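PDB 6D97: aldehyde dehydrogenase 12 from Zea mays, which catalyses the NAD+-dependent oxidation of L-glutamate gamma-semialdehyde to glutamate, the last step of proline catabolism in plants. Local coordinates for residues Pro27-Val32 with Ile235-Asp240; Lys132-Val137 with Ser228-Gln233; Ala147-Ser152 with Phe200-Pro205. All coordinates share one frame; numbering follows the deposited sequence.

Contact 1 (Pro27-Val32 with Ile235-Asp240); sequences PSFATV and IRLLHD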
ATOM      1  N   PRO A  27     -29.188 -27.016  13.916  1.00 46.49           N
ATOM      2  CA  PRO A  27     -28.795 -25.875  14.754  1.00 50.88           C
ATOM      3  C   PRO A  27     -29.981 -25.023  15.178  1.00 48.24           C
ATOM      4  O   PRO A  27     -31.073 -25.094  14.611  1.00 53.23           O
ATOM      5  CB  PRO A  27     -27.852 -25.081  13.842  1.00 45.06           C
ATOM      6  CG  PRO A  27     -27.349 -26.092  12.863  1.00 42.96           C
ATOM      7  CD  PRO A  27     -28.513 -26.992  12.611  1.00 43.13           C
ATOM      8  N   SER A  28     -29.721 -24.179  16.182  1.00 54.57           N
ATOM      9  CA  SER A  28     -30.774 -23.386  16.810  1.00 54.64           C
ATOM     10  C   SER A  28     -31.416 -22.418  15.823  1.00 50.46           C
ATOM     11  O   SER A  28     -32.644 -22.273  15.792  1.00 47.42           O
ATOM     12  CB  SER A  28     -30.200 -22.630  18.011  1.00 61.33           C
ATOM     13  OG  SER A  28     -30.998 -21.510  18.351  1.00 74.45           O
ATOM     14  N   PHE A  29     -30.606 -21.756  14.999  1.00 44.05           N
ATOM     15  CA  PHE A  29     -31.143 -20.771  14.072  1.00 37.71           C
ATOM     16  C   PHE A  29     -31.959 -21.408  12.956  1.00 42.77           C
ATOM     17  O   PHE A  29     -32.690 -20.698  12.257  1.00 44.89           O
ATOM     18  CB  PHE A  29     -30.007 -19.952  13.468  1.00 26.98           C
ATOM     19  CG  PHE A  29     -29.015 -20.774  12.697  1.00 30.85           C
ATOM     20  CD1 PHE A  29     -29.245 -21.090  11.368  1.00 32.01           C
ATOM     21  CD2 PHE A  29     -27.851 -21.229  13.296  1.00 31.46           C
ATOM     22  CE1 PHE A  29     -28.344 -21.846  10.653  1.00 35.37           C
ATOM     23  CE2 PHE A  29     -26.939 -21.986  12.582  1.00 36.86           C
ATOM     24  CZ  PHE A  29     -27.187 -22.294  11.258  1.00 40.98           C
ATOM     25  N   ALA A  30     -31.838 -22.718  12.768  1.00 42.68           N
ATOM     26  CA  ALA A  30     -32.394 -23.354  11.584  1.00 40.40           C
ATOM     27  C   ALA A  30     -33.905 -23.500  11.689  1.00 41.93           C
ATOM     28  O   ALA A  30     -34.454 -23.764  12.763  1.00 49.70           O
ATOM     29  CB  ALA A  30     -31.749 -24.724  11.374  1.00 44.45           C
ATOM     30  N   THR A  31     -34.578 -23.308  10.557  1.00 40.55           N
ATOM     31  CA  THR A  31     -35.992 -23.624  10.412  1.00 40.65           C
ATOM     32  C   THR A  31     -36.214 -24.797   9.468  1.00 42.07           C
ATOM     33  O   THR A  31     -37.358 -25.079   9.101  1.00 50.12           O
ATOM     34  CB  THR A  31     -36.771 -22.400   9.921  1.00 36.63           C
ATOM     35  OG1 THR A  31     -36.224 -21.941   8.678  1.00 36.09           O
ATOM     36  CG2 THR A  31     -36.703 -21.278  10.946  1.00 38.83           C
ATOM     37  N   VAL A  32     -35.147 -25.490   9.077  1.00 46.92           N
ATOM     38  CA  VAL A  32     -35.226 -26.577   8.112  1.00 45.61           C
ATOM     39  C   VAL A  32     -34.244 -27.669   8.510  1.00 38.79           C
ATOM     40  O   VAL A  32     -33.180 -27.398   9.072  1.00 47.75           O
ATOM     41  CB  VAL A  32     -34.946 -26.081   6.674  1.00 46.97           C
ATOM     42  CG1 VAL A  32     -33.503 -25.605   6.533  1.00 36.07           C
ATOM     43  CG2 VAL A  32     -35.254 -27.159   5.650  1.00 43.67           C
ATOM     44  N   ILE A 235     -28.806 -16.153   6.880  1.00 37.75           N
ATOM     45  CA  ILE A 235     -29.217 -14.856   7.408  1.00 31.05           C
ATOM     46  C   ILE A 235     -29.760 -14.997   8.824  1.00 30.45           C
ATOM     47  O   ILE A 235     -29.531 -14.133   9.681  1.00 32.96           O
ATOM     48  CB  ILE A 235     -30.240 -14.198   6.468  1.00 34.84           C
ATOM     49  CG1 ILE A 235     -29.559 -13.788   5.164  1.00 29.41           C
ATOM     50  CG2 ILE A 235     -30.858 -12.982   7.124  1.00 24.24           C
ATOM     51  CD1 ILE A 235     -30.528 -13.392   4.071  1.00 28.30           C
ATOM     52  N   ARG A 236     -30.482 -16.087   9.097  1.00 24.42           N
ATOM     53  CA  ARG A 236     -30.953 -16.342  10.456  1.00 29.92           C
ATOM     54  C   ARG A 236     -29.784 -16.506  11.415  1.00 29.48           C
ATOM     55  O   ARG A 236     -29.810 -15.979  12.534  1.00 38.59           O
ATOM     56  CB  ARG A 236     -31.848 -17.579  10.477  1.00 26.16           C
ATOM     57  CG  ARG A 236     -33.079 -17.419   9.617  1.00 32.34           C
ATOM     58  CD  ARG A 236     -34.007 -18.621   9.671  1.00 29.13           C
ATOM     59  NE  ARG A 236     -35.198 -18.389   8.857  1.00 34.40           N
ATOM     60  CZ  ARG A 236     -36.308 -17.807   9.301  1.00 45.94           C
ATOM     61  NH1 ARG A 236     -36.388 -17.406  10.563  1.00 29.38           N
ATOM     62  NH2 ARG A 236     -37.339 -17.626   8.483  1.00 34.32           N
ATOM     63  N   LEU A 237     -28.746 -17.227  10.988  1.00 36.11           N
ATOM     64  CA  LEU A 237     -27.524 -17.324  11.779  1.00 30.43           C
ATOM     65  C   LEU A 237     -26.909 -15.947  11.991  1.00 27.31           C
ATOM     66  O   LEU A 237     -26.516 -15.595  13.110  1.00 33.33           O
ATOM     67  CB  LEU A 237     -26.535 -18.268  11.087  1.00 31.87           C
ATOM     68  CG  LEU A 237     -25.142 -18.594  11.651  1.00 27.95           C
ATOM     69  CD1 LEU A 237     -24.593 -19.815  10.913  1.00 31.35           C
ATOM     70  CD2 LEU A 237     -24.138 -17.430  11.569  1.00 38.46           C
ATOM     71  N   LEU A 238     -26.811 -15.155  10.919  1.00 26.84           N
ATOM     72  CA  LEU A 238     -26.190 -13.837  11.027  1.00 22.19           C
ATOM     73  C   LEU A 238     -26.958 -12.941  11.989  1.00 28.68           C
ATOM     74  O   LEU A 238     -26.355 -12.165  12.741  1.00 25.84           O
ATOM     75  CB  LEU A 238     -26.089 -13.191   9.646  1.00 26.69           C
ATOM     76  CG  LEU A 238     -25.003 -13.740   8.718  1.00 31.34           C
ATOM     77  CD1 LEU A 238     -25.198 -13.249   7.292  1.00 20.40           C
ATOM     78  CD2 LEU A 238     -23.628 -13.339   9.240  1.00 20.26           C
ATOM     79  N   HIS A 239     -28.291 -13.031  11.979  1.00 26.37           N
ATOM     80  CA  HIS A 239     -29.086 -12.283  12.947  1.00 31.99           C
ATOM     81  C   HIS A 239     -28.771 -12.723  14.370  1.00 30.52           C
ATOM     82  O   HIS A 239     -28.650 -11.887  15.273  1.00 33.48           O
ATOM     83  CB  HIS A 239     -30.575 -12.450  12.650  1.00 30.62           C
ATOM     84  CG  HIS A 239     -31.053 -11.657  11.475  1.00 32.26           C
ATOM     85  ND1 HIS A 239     -32.037 -12.112  10.625  1.00 34.74           N
ATOM     86  CD2 HIS A 239     -30.688 -10.439  11.011  1.00 30.07           C
ATOM     87  CE1 HIS A 239     -32.258 -11.209   9.688  1.00 29.20           C
ATOM     88  NE2 HIS A 239     -31.453 -10.183   9.898  1.00 32.31           N
ATOM     89  N   ASP A 240     -28.624 -14.032  14.588  1.00 26.65           N
ATOM     90  CA  ASP A 240     -28.217 -14.525  15.899  1.00 25.58           C
ATOM     91  C   ASP A 240     -26.823 -14.053  16.285  1.00 24.90           C
ATOM     92  O   ASP A 240     -26.514 -13.992  17.479  1.00 25.35           O
ATOM     93  CB  ASP A 240     -28.270 -16.052  15.934  1.00 40.10           C
ATOM     94  CG  ASP A 240     -29.685 -16.582  16.038  1.00 48.99           C
ATOM     95  OD1 ASP A 240     -30.615 -15.755  16.166  1.00 52.72           O
ATOM     96  OD2 ASP A 240     -29.867 -17.816  15.994  1.00 52.24           O
TER

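Contact 2 (Lys132-Val137 with Ser228-Gln233); sequences KLIQRV and SIVMEQ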
ATOM      1  N   LYS A 132     -25.065 -30.167   3.790  1.00 28.43           N
ATOM      2  CA  LYS A 132     -26.189 -31.001   3.377  1.00 30.12           C
ATOM      3  C   LYS A 132     -27.281 -30.173   2.718  1.00 26.16           C
ATOM      4  O   LYS A 132     -27.860 -30.597   1.714  1.00 28.70           O
ATOM      5  CB  LYS A 132     -26.754 -31.758   4.576  1.00 27.20           C
ATOM      6  CG  LYS A 132     -26.418 -33.234   4.590  1.00 41.70           C
ATOM      7  CD  LYS A 132     -25.502 -33.562   5.747  1.00 48.61           C
ATOM      8  CE  LYS A 132     -25.326 -35.065   5.896  1.00 48.90           C
ATOM      9  NZ  LYS A 132     -25.065 -35.461   7.307  1.00 47.77           N
ATOM     10  N   LEU A 133     -27.586 -28.998   3.273  1.00 31.14           N
ATOM     11  CA  LEU A 133     -28.610 -28.145   2.681  1.00 31.86           C
ATOM     12  C   LEU A 133     -28.217 -27.706   1.277  1.00 32.57           C
ATOM     13  O   LEU A 133     -29.060 -27.667   0.374  1.00 33.91           O
ATOM     14  CB  LEU A 133     -28.866 -26.933   3.573  1.00 33.58           C
ATOM     15  CG  LEU A 133     -30.122 -26.127   3.251  1.00 31.30           C
ATOM     16  CD1 LEU A 133     -31.337 -27.021   3.207  1.00 26.95           C
ATOM     17  CD2 LEU A 133     -30.317 -25.041   4.288  1.00 29.46           C
ATOM     18  N   ILE A 134     -26.942 -27.361   1.079  1.00 37.39           N
ATOM     19  CA  ILE A 134     -26.446 -27.009  -0.251  1.00 36.84           C
ATOM     20  C   ILE A 134     -26.672 -28.164  -1.216  1.00 33.26           C
ATOM     21  O   ILE A 134     -27.135 -27.977  -2.350  1.00 36.00           O
ATOM     22  CB  ILE A 134     -24.956 -26.622  -0.182  1.00 26.74           C
ATOM     23  CG1 ILE A 134     -24.789 -25.252   0.474  1.00 29.05           C
ATOM     24  CG2 ILE A 134     -24.319 -26.643  -1.565  1.00 23.98           C
ATOM     25  CD1 ILE A 134     -23.348 -24.916   0.799  1.00 31.50           C
ATOM     26  N   GLN A 135     -26.356 -29.382  -0.767  1.00 28.51           N
ATOM     27  CA  GLN A 135     -26.501 -30.568  -1.605  1.00 29.28           C
ATOM     28  C   GLN A 135     -27.930 -30.771  -2.083  1.00 28.75           C
ATOM     29  O   GLN A 135     -28.145 -31.218  -3.212  1.00 30.39           O
ATOM     30  CB  GLN A 135     -26.050 -31.810  -0.839  1.00 39.31           C
ATOM     31  CG  GLN A 135     -24.579 -32.113  -0.903  1.00 30.48           C
ATOM     32  CD  GLN A 135     -24.260 -33.481  -0.345  1.00 40.34           C
ATOM     33  OE1 GLN A 135     -24.359 -33.713   0.858  1.00 45.65           O
ATOM     34  NE2 GLN A 135     -23.881 -34.402  -1.220  1.00 26.40           N
ATOM     35  N   ARG A 136     -28.917 -30.466  -1.241  1.00 26.46           N
ATOM     36  CA  ARG A 136     -30.298 -30.755  -1.614  1.00 27.85           C
ATOM     37  C   ARG A 136     -30.797 -29.843  -2.725  1.00 27.03           C
ATOM     38  O   ARG A 136     -31.622 -30.258  -3.538  1.00 31.27           O
ATOM     39  CB  ARG A 136     -31.216 -30.654  -0.395  1.00 27.91           C
ATOM     40  CG  ARG A 136     -30.964 -31.659   0.732  1.00 28.46           C
ATOM     41  CD  ARG A 136     -31.107 -33.106   0.280  1.00 29.24           C
ATOM     42  NE  ARG A 136     -32.369 -33.358  -0.410  1.00 31.94           N
ATOM     43  CZ  ARG A 136     -33.518 -33.642   0.192  1.00 36.38           C
ATOM     44  NH1 ARG A 136     -33.585 -33.714   1.512  1.00 31.29           N
ATOM     45  NH2 ARG A 136     -34.607 -33.850  -0.530  1.00 31.66           N
ATOM     46  N   VAL A 137     -30.321 -28.606  -2.784  1.00 31.00           N
ATOM     47  CA  VAL A 137     -30.834 -27.632  -3.738  1.00 28.40           C
ATOM     48  C   VAL A 137     -29.902 -27.447  -4.929  1.00 32.18           C
ATOM     49  O   VAL A 137     -30.371 -27.260  -6.051  1.00 27.98           O
ATOM     50  CB  VAL A 137     -31.125 -26.288  -3.036  1.00 25.95           C
ATOM     51  CG1 VAL A 137     -32.263 -26.458  -2.069  1.00 26.48           C
ATOM     52  CG2 VAL A 137     -29.890 -25.779  -2.309  1.00 24.81           C
ATOM     53  N   SER A 228     -32.256 -20.485  -2.721  1.00 26.82           N
ATOM     54  CA  SER A 228     -32.217 -19.381  -1.768  1.00 28.51           C
ATOM     55  C   SER A 228     -32.462 -19.825  -0.334  1.00 36.89           C
ATOM     56  O   SER A 228     -32.301 -19.010   0.581  1.00 32.44           O
ATOM     57  CB  SER A 228     -33.241 -18.310  -2.147  1.00 26.47           C
ATOM     58  OG  SER A 228     -34.559 -18.833  -2.156  1.00 27.68           O
ATOM     59  N   ILE A 229     -32.853 -21.085  -0.118  1.00 34.00           N
ATOM     60  CA  ILE A 229     -33.064 -21.579   1.238  1.00 26.56           C
ATOM     61  C   ILE A 229     -31.772 -21.512   2.034  1.00 28.04           C
ATOM     62  O   ILE A 229     -31.792 -21.298   3.252  1.00 27.07           O
ATOM     63  CB  ILE A 229     -33.642 -23.012   1.208  1.00 35.07           C
ATOM     64  CG1 ILE A 229     -34.180 -23.405   2.585  1.00 27.22           C
ATOM     65  CG2 ILE A 229     -32.596 -24.022   0.740  1.00 30.91           C
ATOM     66  CD1 ILE A 229     -35.111 -24.612   2.561  1.00 29.01           C
ATOM     67  N   VAL A 230     -30.630 -21.651   1.358  1.00 30.42           N
ATOM     68  CA  VAL A 230     -29.346 -21.694   2.050  1.00 28.19           C
ATOM     69  C   VAL A 230     -29.040 -20.341   2.676  1.00 31.73           C
ATOM     70  O   VAL A 230     -28.780 -20.235   3.880  1.00 40.07           O
ATOM     71  CB  VAL A 230     -28.230 -22.130   1.088  1.00 27.63           C
ATOM     72  CG1 VAL A 230     -26.880 -22.049   1.781  1.00 22.34           C
ATOM     73  CG2 VAL A 230     -28.500 -23.534   0.579  1.00 23.51           C
ATOM     74  N   MET A 231     -29.071 -19.281   1.862  1.00 24.92           N
ATOM     75  CA  MET A 231     -28.809 -17.949   2.394  1.00 26.56           C
ATOM     76  C   MET A 231     -29.870 -17.527   3.395  1.00 22.91           C
ATOM     77  O   MET A 231     -29.584 -16.739   4.301  1.00 29.18           O
ATOM     78  CB  MET A 231     -28.718 -16.923   1.267  1.00 27.54           C
ATOM     79  CG  MET A 231     -27.317 -16.724   0.752  1.00 31.24           C
ATOM     80  SD  MET A 231     -26.074 -16.495   2.041  1.00 31.24           S
ATOM     81  CE  MET A 231     -26.496 -14.861   2.633  1.00 24.71           C
ATOM     82  N   GLU A 232     -31.096 -18.034   3.252  1.00 23.74           N
ATOM     83  CA  GLU A 232     -32.126 -17.739   4.240  1.00 25.00           C
ATOM     84  C   GLU A 232     -31.716 -18.263   5.611  1.00 24.71           C
ATOM     85  O   GLU A 232     -31.816 -17.552   6.618  1.00 32.06           O
ATOM     86  CB  GLU A 232     -33.461 -18.341   3.801  1.00 29.78           C
ATOM     87  CG  GLU A 232     -34.668 -17.640   4.398  1.00 38.62           C
ATOM     88  CD  GLU A 232     -35.565 -18.570   5.183  1.00 48.09           C
ATOM     89  OE1 GLU A 232     -36.783 -18.585   4.916  1.00 46.12           O
ATOM     90  OE2 GLU A 232     -35.053 -19.286   6.068  1.00 56.58           O
ATOM     91  N   GLN A 233     -31.228 -19.505   5.660  1.00 24.76           N
ATOM     92  CA  GLN A 233     -30.702 -20.053   6.907  1.00 31.86           C
ATOM     93  C   GLN A 233     -29.465 -19.293   7.365  1.00 24.12           C
ATOM     94  O   GLN A 233     -29.284 -19.054   8.564  1.00 30.42           O
ATOM     95  CB  GLN A 233     -30.386 -21.538   6.731  1.00 27.67           C
ATOM     96  CG  GLN A 233     -31.583 -22.369   6.307  1.00 37.83           C
ATOM     97  CD  GLN A 233     -32.718 -22.299   7.307  1.00 38.90           C
ATOM     98  OE1 GLN A 233     -32.563 -22.673   8.468  1.00 40.68           O
ATOM     99  NE2 GLN A 233     -33.867 -21.809   6.863  1.00 39.21           N
TER

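Contact 3 (Ala147-Ser152 with Phe200-Pro205); sequences AEVQVS and FPLEIP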
ATOM      1  N   ALA A 147     -16.697 -27.658   1.001  1.00 25.88           N
ATOM      2  CA  ALA A 147     -15.704 -26.659   0.614  1.00 31.65           C
ATOM      3  C   ALA A 147     -16.325 -25.274   0.530  1.00 34.06           C
ATOM      4  O   ALA A 147     -15.670 -24.271   0.838  1.00 34.68           O
ATOM      5  CB  ALA A 147     -15.064 -27.035  -0.721  1.00 24.89           C
ATOM      6  N   GLU A 148     -17.589 -25.195   0.111  1.00 29.55           N
ATOM      7  CA  GLU A 148     -18.274 -23.909   0.079  1.00 26.30           C
ATOM      8  C   GLU A 148     -18.409 -23.330   1.480  1.00 26.93           C
ATOM      9  O   GLU A 148     -18.179 -22.134   1.692  1.00 31.80           O
ATOM     10  CB  GLU A 148     -19.649 -24.065  -0.571  1.00 33.81           C
ATOM     11  CG  GLU A 148     -19.910 -23.109  -1.717  1.00 40.59           C
ATOM     12  CD  GLU A 148     -21.361 -23.099  -2.153  1.00 36.37           C
ATOM     13  OE1 GLU A 148     -22.061 -22.100  -1.871  1.00 29.09           O
ATOM     14  OE2 GLU A 148     -21.796 -24.090  -2.780  1.00 30.80           O
ATOM     15  N   VAL A 149     -18.765 -24.167   2.454  1.00 24.15           N
ATOM     16  CA  VAL A 149     -18.904 -23.684   3.821  1.00 29.82           C
ATOM     17  C   VAL A 149     -17.544 -23.320   4.401  1.00 35.65           C
ATOM     18  O   VAL A 149     -17.414 -22.342   5.147  1.00 34.42           O
ATOM     19  CB  VAL A 149     -19.623 -24.732   4.686  1.00 30.94           C
ATOM     20  CG1 VAL A 149     -20.084 -24.099   5.982  1.00 27.87           C
ATOM     21  CG2 VAL A 149     -20.796 -25.323   3.925  1.00 27.21           C
ATOM     22  N   GLN A 150     -16.512 -24.099   4.074  1.00 31.04           N
ATOM     23  CA  GLN A 150     -15.179 -23.833   4.602  1.00 29.60           C
ATOM     24  C   GLN A 150     -14.642 -22.501   4.092  1.00 31.21           C
ATOM     25  O   GLN A 150     -14.080 -21.710   4.861  1.00 31.88           O
ATOM     26  CB  GLN A 150     -14.235 -24.977   4.234  1.00 30.01           C
ATOM     27  CG  GLN A 150     -14.416 -26.217   5.089  1.00 39.08           C
ATOM     28  CD  GLN A 150     -13.761 -27.445   4.488  1.00 50.15           C
ATOM     29  OE1 GLN A 150     -13.595 -27.541   3.270  1.00 51.51           O
ATOM     30  NE2 GLN A 150     -13.380 -28.391   5.341  1.00 43.40           N
ATOM     31  N   VAL A 151     -14.801 -22.238   2.792  1.00 33.21           N
ATOM     32  CA  VAL A 151     -14.410 -20.943   2.240  1.00 32.60           C
ATOM     33  C   VAL A 151     -15.159 -19.822   2.947  1.00 30.15           C
ATOM     34  O   VAL A 151     -14.571 -18.808   3.344  1.00 28.50           O
ATOM     35  CB  VAL A 151     -14.656 -20.905   0.721  1.00 32.25           C
ATOM     36  CG1 VAL A 151     -14.535 -19.478   0.203  1.00 30.86           C
ATOM     37  CG2 VAL A 151     -13.688 -21.825  -0.006  1.00 26.28           C
ATOM     38  N   SER A 152     -16.474 -19.990   3.109  1.00 22.22           N
ATOM     39  CA  SER A 152     -17.277 -18.995   3.811  1.00 19.03           C
ATOM     40  C   SER A 152     -16.769 -18.783   5.231  1.00 21.08           C
ATOM     41  O   SER A 152     -16.649 -17.644   5.695  1.00 27.22           O
ATOM     42  CB  SER A 152     -18.745 -19.426   3.826  1.00 19.61           C
ATOM     43  OG  SER A 152     -19.185 -19.764   2.524  1.00 26.83           O
ATOM     44  N   PHE A 200     -23.600 -21.794  -6.393  1.00 30.06           N
ATOM     45  CA  PHE A 200     -22.960 -21.625  -5.087  1.00 31.21           C
ATOM     46  C   PHE A 200     -23.946 -20.918  -4.168  1.00 37.79           C
ATOM     47  O   PHE A 200     -23.912 -19.685  -4.030  1.00 30.91           O
ATOM     48  CB  PHE A 200     -21.642 -20.861  -5.202  1.00 30.31           C
ATOM     49  CG  PHE A 200     -20.543 -21.646  -5.869  1.00 33.66           C
ATOM     50  CD1 PHE A 200     -19.807 -22.581  -5.154  1.00 37.28           C
ATOM     51  CD2 PHE A 200     -20.250 -21.455  -7.211  1.00 44.94           C
ATOM     52  CE1 PHE A 200     -18.801 -23.309  -5.761  1.00 43.66           C
ATOM     53  CE2 PHE A 200     -19.242 -22.179  -7.825  1.00 47.84           C
ATOM     54  CZ  PHE A 200     -18.518 -23.108  -7.099  1.00 44.19           C
ATOM     55  N   PRO A 201     -24.841 -21.663  -3.511  1.00 30.67           N
ATOM     56  CA  PRO A 201     -25.928 -21.024  -2.752  1.00 21.44           C
ATOM     57  C   PRO A 201     -25.473 -20.303  -1.493  1.00 30.32           C
ATOM     58  O   PRO A 201     -26.277 -19.569  -0.903  1.00 30.55           O
ATOM     59  CB  PRO A 201     -26.853 -22.202  -2.405  1.00 21.95           C
ATOM     60  CG  PRO A 201     -26.408 -23.343  -3.279  1.00 27.46           C
ATOM     61  CD  PRO A 201     -24.948 -23.130  -3.503  1.00 24.55           C
ATOM     62  N   LEU A 202     -24.230 -20.488  -1.054  1.00 24.77           N
ATOM     63  CA  LEU A 202     -23.733 -19.847   0.157  1.00 20.14           C
ATOM     64  C   LEU A 202     -22.548 -18.932  -0.106  1.00 22.16           C
ATOM     65  O   LEU A 202     -22.578 -17.758   0.281  1.00 27.79           O
ATOM     66  CB  LEU A 202     -23.342 -20.910   1.195  1.00 25.11           C
ATOM     67  CG  LEU A 202     -22.760 -20.363   2.500  1.00 29.11           C
ATOM     68  CD1 LEU A 202     -23.843 -19.653   3.302  1.00 24.69           C
ATOM     69  CD2 LEU A 202     -22.124 -21.472   3.318  1.00 32.02           C
ATOM     70  N   GLU A 203     -21.509 -19.440  -0.773  1.00 35.00           N
ATOM     71  CA  GLU A 203     -20.229 -18.738  -0.840  1.00 34.47           C
ATOM     72  C   GLU A 203     -20.359 -17.389  -1.538  1.00 24.90           C
ATOM     73  O   GLU A 203     -19.898 -16.366  -1.019  1.00 23.84           O
ATOM     74  CB  GLU A 203     -19.199 -19.611  -1.555  1.00 34.74           C
ATOM     75  CG  GLU A 203     -17.827 -18.982  -1.694  1.00 36.20           C
ATOM     76  CD  GLU A 203     -16.858 -19.888  -2.429  1.00 47.97           C
ATOM     77  OE1 GLU A 203     -17.082 -21.117  -2.438  1.00 49.74           O
ATOM     78  OE2 GLU A 203     -15.878 -19.375  -3.005  1.00 55.71           O
ATOM     79  N   ILE A 204     -20.969 -17.366  -2.718  1.00 21.20           N
ATOM     80  CA  ILE A 204     -21.052 -16.133  -3.500  1.00 19.34           C
ATOM     81  C   ILE A 204     -21.933 -15.108  -2.788  1.00 23.52           C
ATOM     82  O   ILE A 204     -21.465 -13.989  -2.529  1.00 27.03           O
ATOM     83  CB  ILE A 204     -21.549 -16.403  -4.930  1.00 29.53           C
ATOM     84  CG1 ILE A 204     -20.547 -17.265  -5.697  1.00 24.52           C
ATOM     85  CG2 ILE A 204     -21.811 -15.092  -5.648  1.00 24.70           C
ATOM     86  CD1 ILE A 204     -21.039 -17.684  -7.062  1.00 27.17           C
ATOM     87  N   PRO A 205     -23.193 -15.417  -2.443  1.00 29.03           N
ATOM     88  CA  PRO A 205     -24.021 -14.385  -1.792  1.00 27.80           C
ATOM     89  C   PRO A 205     -23.499 -13.933  -0.437  1.00 29.40           C
ATOM     90  O   PRO A 205     -23.553 -12.734  -0.139  1.00 24.21           O
ATOM     91  CB  PRO A 205     -25.398 -15.056  -1.684  1.00 26.35           C
ATOM     92  CG  PRO A 205     -25.138 -16.506  -1.823  1.00 20.25           C
ATOM     93  CD  PRO A 205     -23.973 -16.639  -2.718  1.00 23.24           C
TER

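Contact 1 (Pro27-Val32 with Ile235-Asp240)
The chain from Pro27 to Ala30 makes a type I beta turn, closed by Ala30 N to Pro27 O. Its third residue faces the helix, with Phe29 CA 5.5 Å from Leu237 CA. This N-terminal loop, ahead of strand 43-49, lies on the last turns of helix 229-240, a helix of the Rossmann-type NAD-binding domain. Phe29 carries the contact. Its CG sits in the crowded position between the backbone N and the carbonyl carbon (chi1 60°), and the ring runs alongside Leu237, both side chains pointing the same way. Leu237 CB makes a CH-pi contact 3.7 Å from the centroid of the Phe29 ring, 5° off the normal. Leu237 CD1 reaches the far end of that ring, 3.6 Å from Phe29 CZ. Met120 and Leu121 of helix 105-121 also touch this pair. Arg236 stretches out from CG to NE and crosses Thr31 at about a right angle. Thr31 CG2 lies over one guanidinium face, towards its rim. The charge itself is taken by Glu232 in a salt bridge, and Trp53 adds a cation-pi contact. At the C-terminal end of helix 229-240, Asp240 OD2 rests 3.3 Å from Phe29 CB.

Contact 2 (Lys132-Val137 with Ser228-Gln233)
Ile229, near the start of helix 229-240, faces helix 124-137. Its CG2, in the crowded position between the backbone N and the carbonyl carbon, does the touching. Ile229 CG2 lies 3.7 Å from Val137 CG1 and also meets Leu133 CD1, where the Ile229 and Leu133 side chains cross at about a right angle. Val230 comes next. Its two methyls divide the work: Val230 CG1 packs 4.0 Å from Ile134 CG1, while Val230 CG2 reaches Val137 CG2 at 3.9 Å and also meets Leu133 CG. The Leu133 and Val230 side chains pass alongside one another, head to tail. The short segments 132-137 and 229-233 run nearly antiparallel, at 156°, and their axes come within 9.9 Å of each other. All six touching side chains are buried. Helix 229-240 belongs to the Rossmann-type NAD-binding domain, and this face of it is covered by helix 124-137. Met231 turns the other way, onto helix 203-214. One turn after Ile229, Gln233 bends at chi2 (-60°), so that its aliphatic part does the packing: Gln233 CG is 3.6 Å from Leu133 CD2. Its amide end is held by Thr31, whose backbone N bonds to Gln233 OE1. An alanine in place of Leu133 would remove CG and both delta methyls and would probably loosen the packing against Ile229, Val230 and Gln233. Gln233 also has Ala30 and Val32 of the N-terminal loop against its side chain.

Contact 3 (Ala147-Ser152 with Phe200-Pro205)
Glu148 buries the most surface here, and its carboxylate binds the start of helix 203-214. The chain is extended beyond CG and brings OE1 to two backbone amides. Glu203 N donates to Glu148 OE1 at 2.9 Å, nearly straight at 169° and on the anti lone pair. Leu202 N donates to Glu148 OE1 at 2.8 Å, almost along the C-O axis. A carboxylate at a helix N-terminus would probably be stabilised in its charged form, and the salt bridge from Glu148 OE2 to Lys140 should add to this. Glu148 CG lies at the edge of the Phe200 ring, in its plane, with Glu148 CD 3.4 Å from Phe200 CD1. Glu203 is extended, CG anti to the backbone N (chi1 180°). Glu203 OE2 comes 3.5 Å from Val151 CG1, and Glu203 OE1 lies the same distance from Glu148 CG. Leu202 CD2 packs against helix 142-157, 3.5 Å from Ser152 OG. Ser152 OG donates to Glu148 O at 2.7 Å, and the same carbonyl oxygen accepts Ser152 N. Segment 200-205 follows strand 191-196 of the parallel NAD-binding sheet, with helix 124-137 touching Glu148, Val149 and Leu202, and helix 229-240 packing on Pro201, Leu202 and Pro205.

How the contacts relate
Contacts 1 and 2 share helix 229-240 and join at Gln233, where Val32 CG1 lies 3.5 Å from Gln233 CD. Contact 2 also touches contact 3: Met231 CG is 3.4 Å from Pro205 CG, and Val230 CG2 is 3.7 Å from Pro201 CB. Contacts 1 and 3 do not meet; their nearest atoms are about 7 Å apart. The three thus run inward from the N-terminal loop, their centres about 23, 16 and 9 Å from the centre of the chain. Contact 3 is nested along the chain within contact 2, and contact 2 within contact 1. The Phe200 side chain lies about 9 Å from the bound NAD, against about 13 Å for that of Val230.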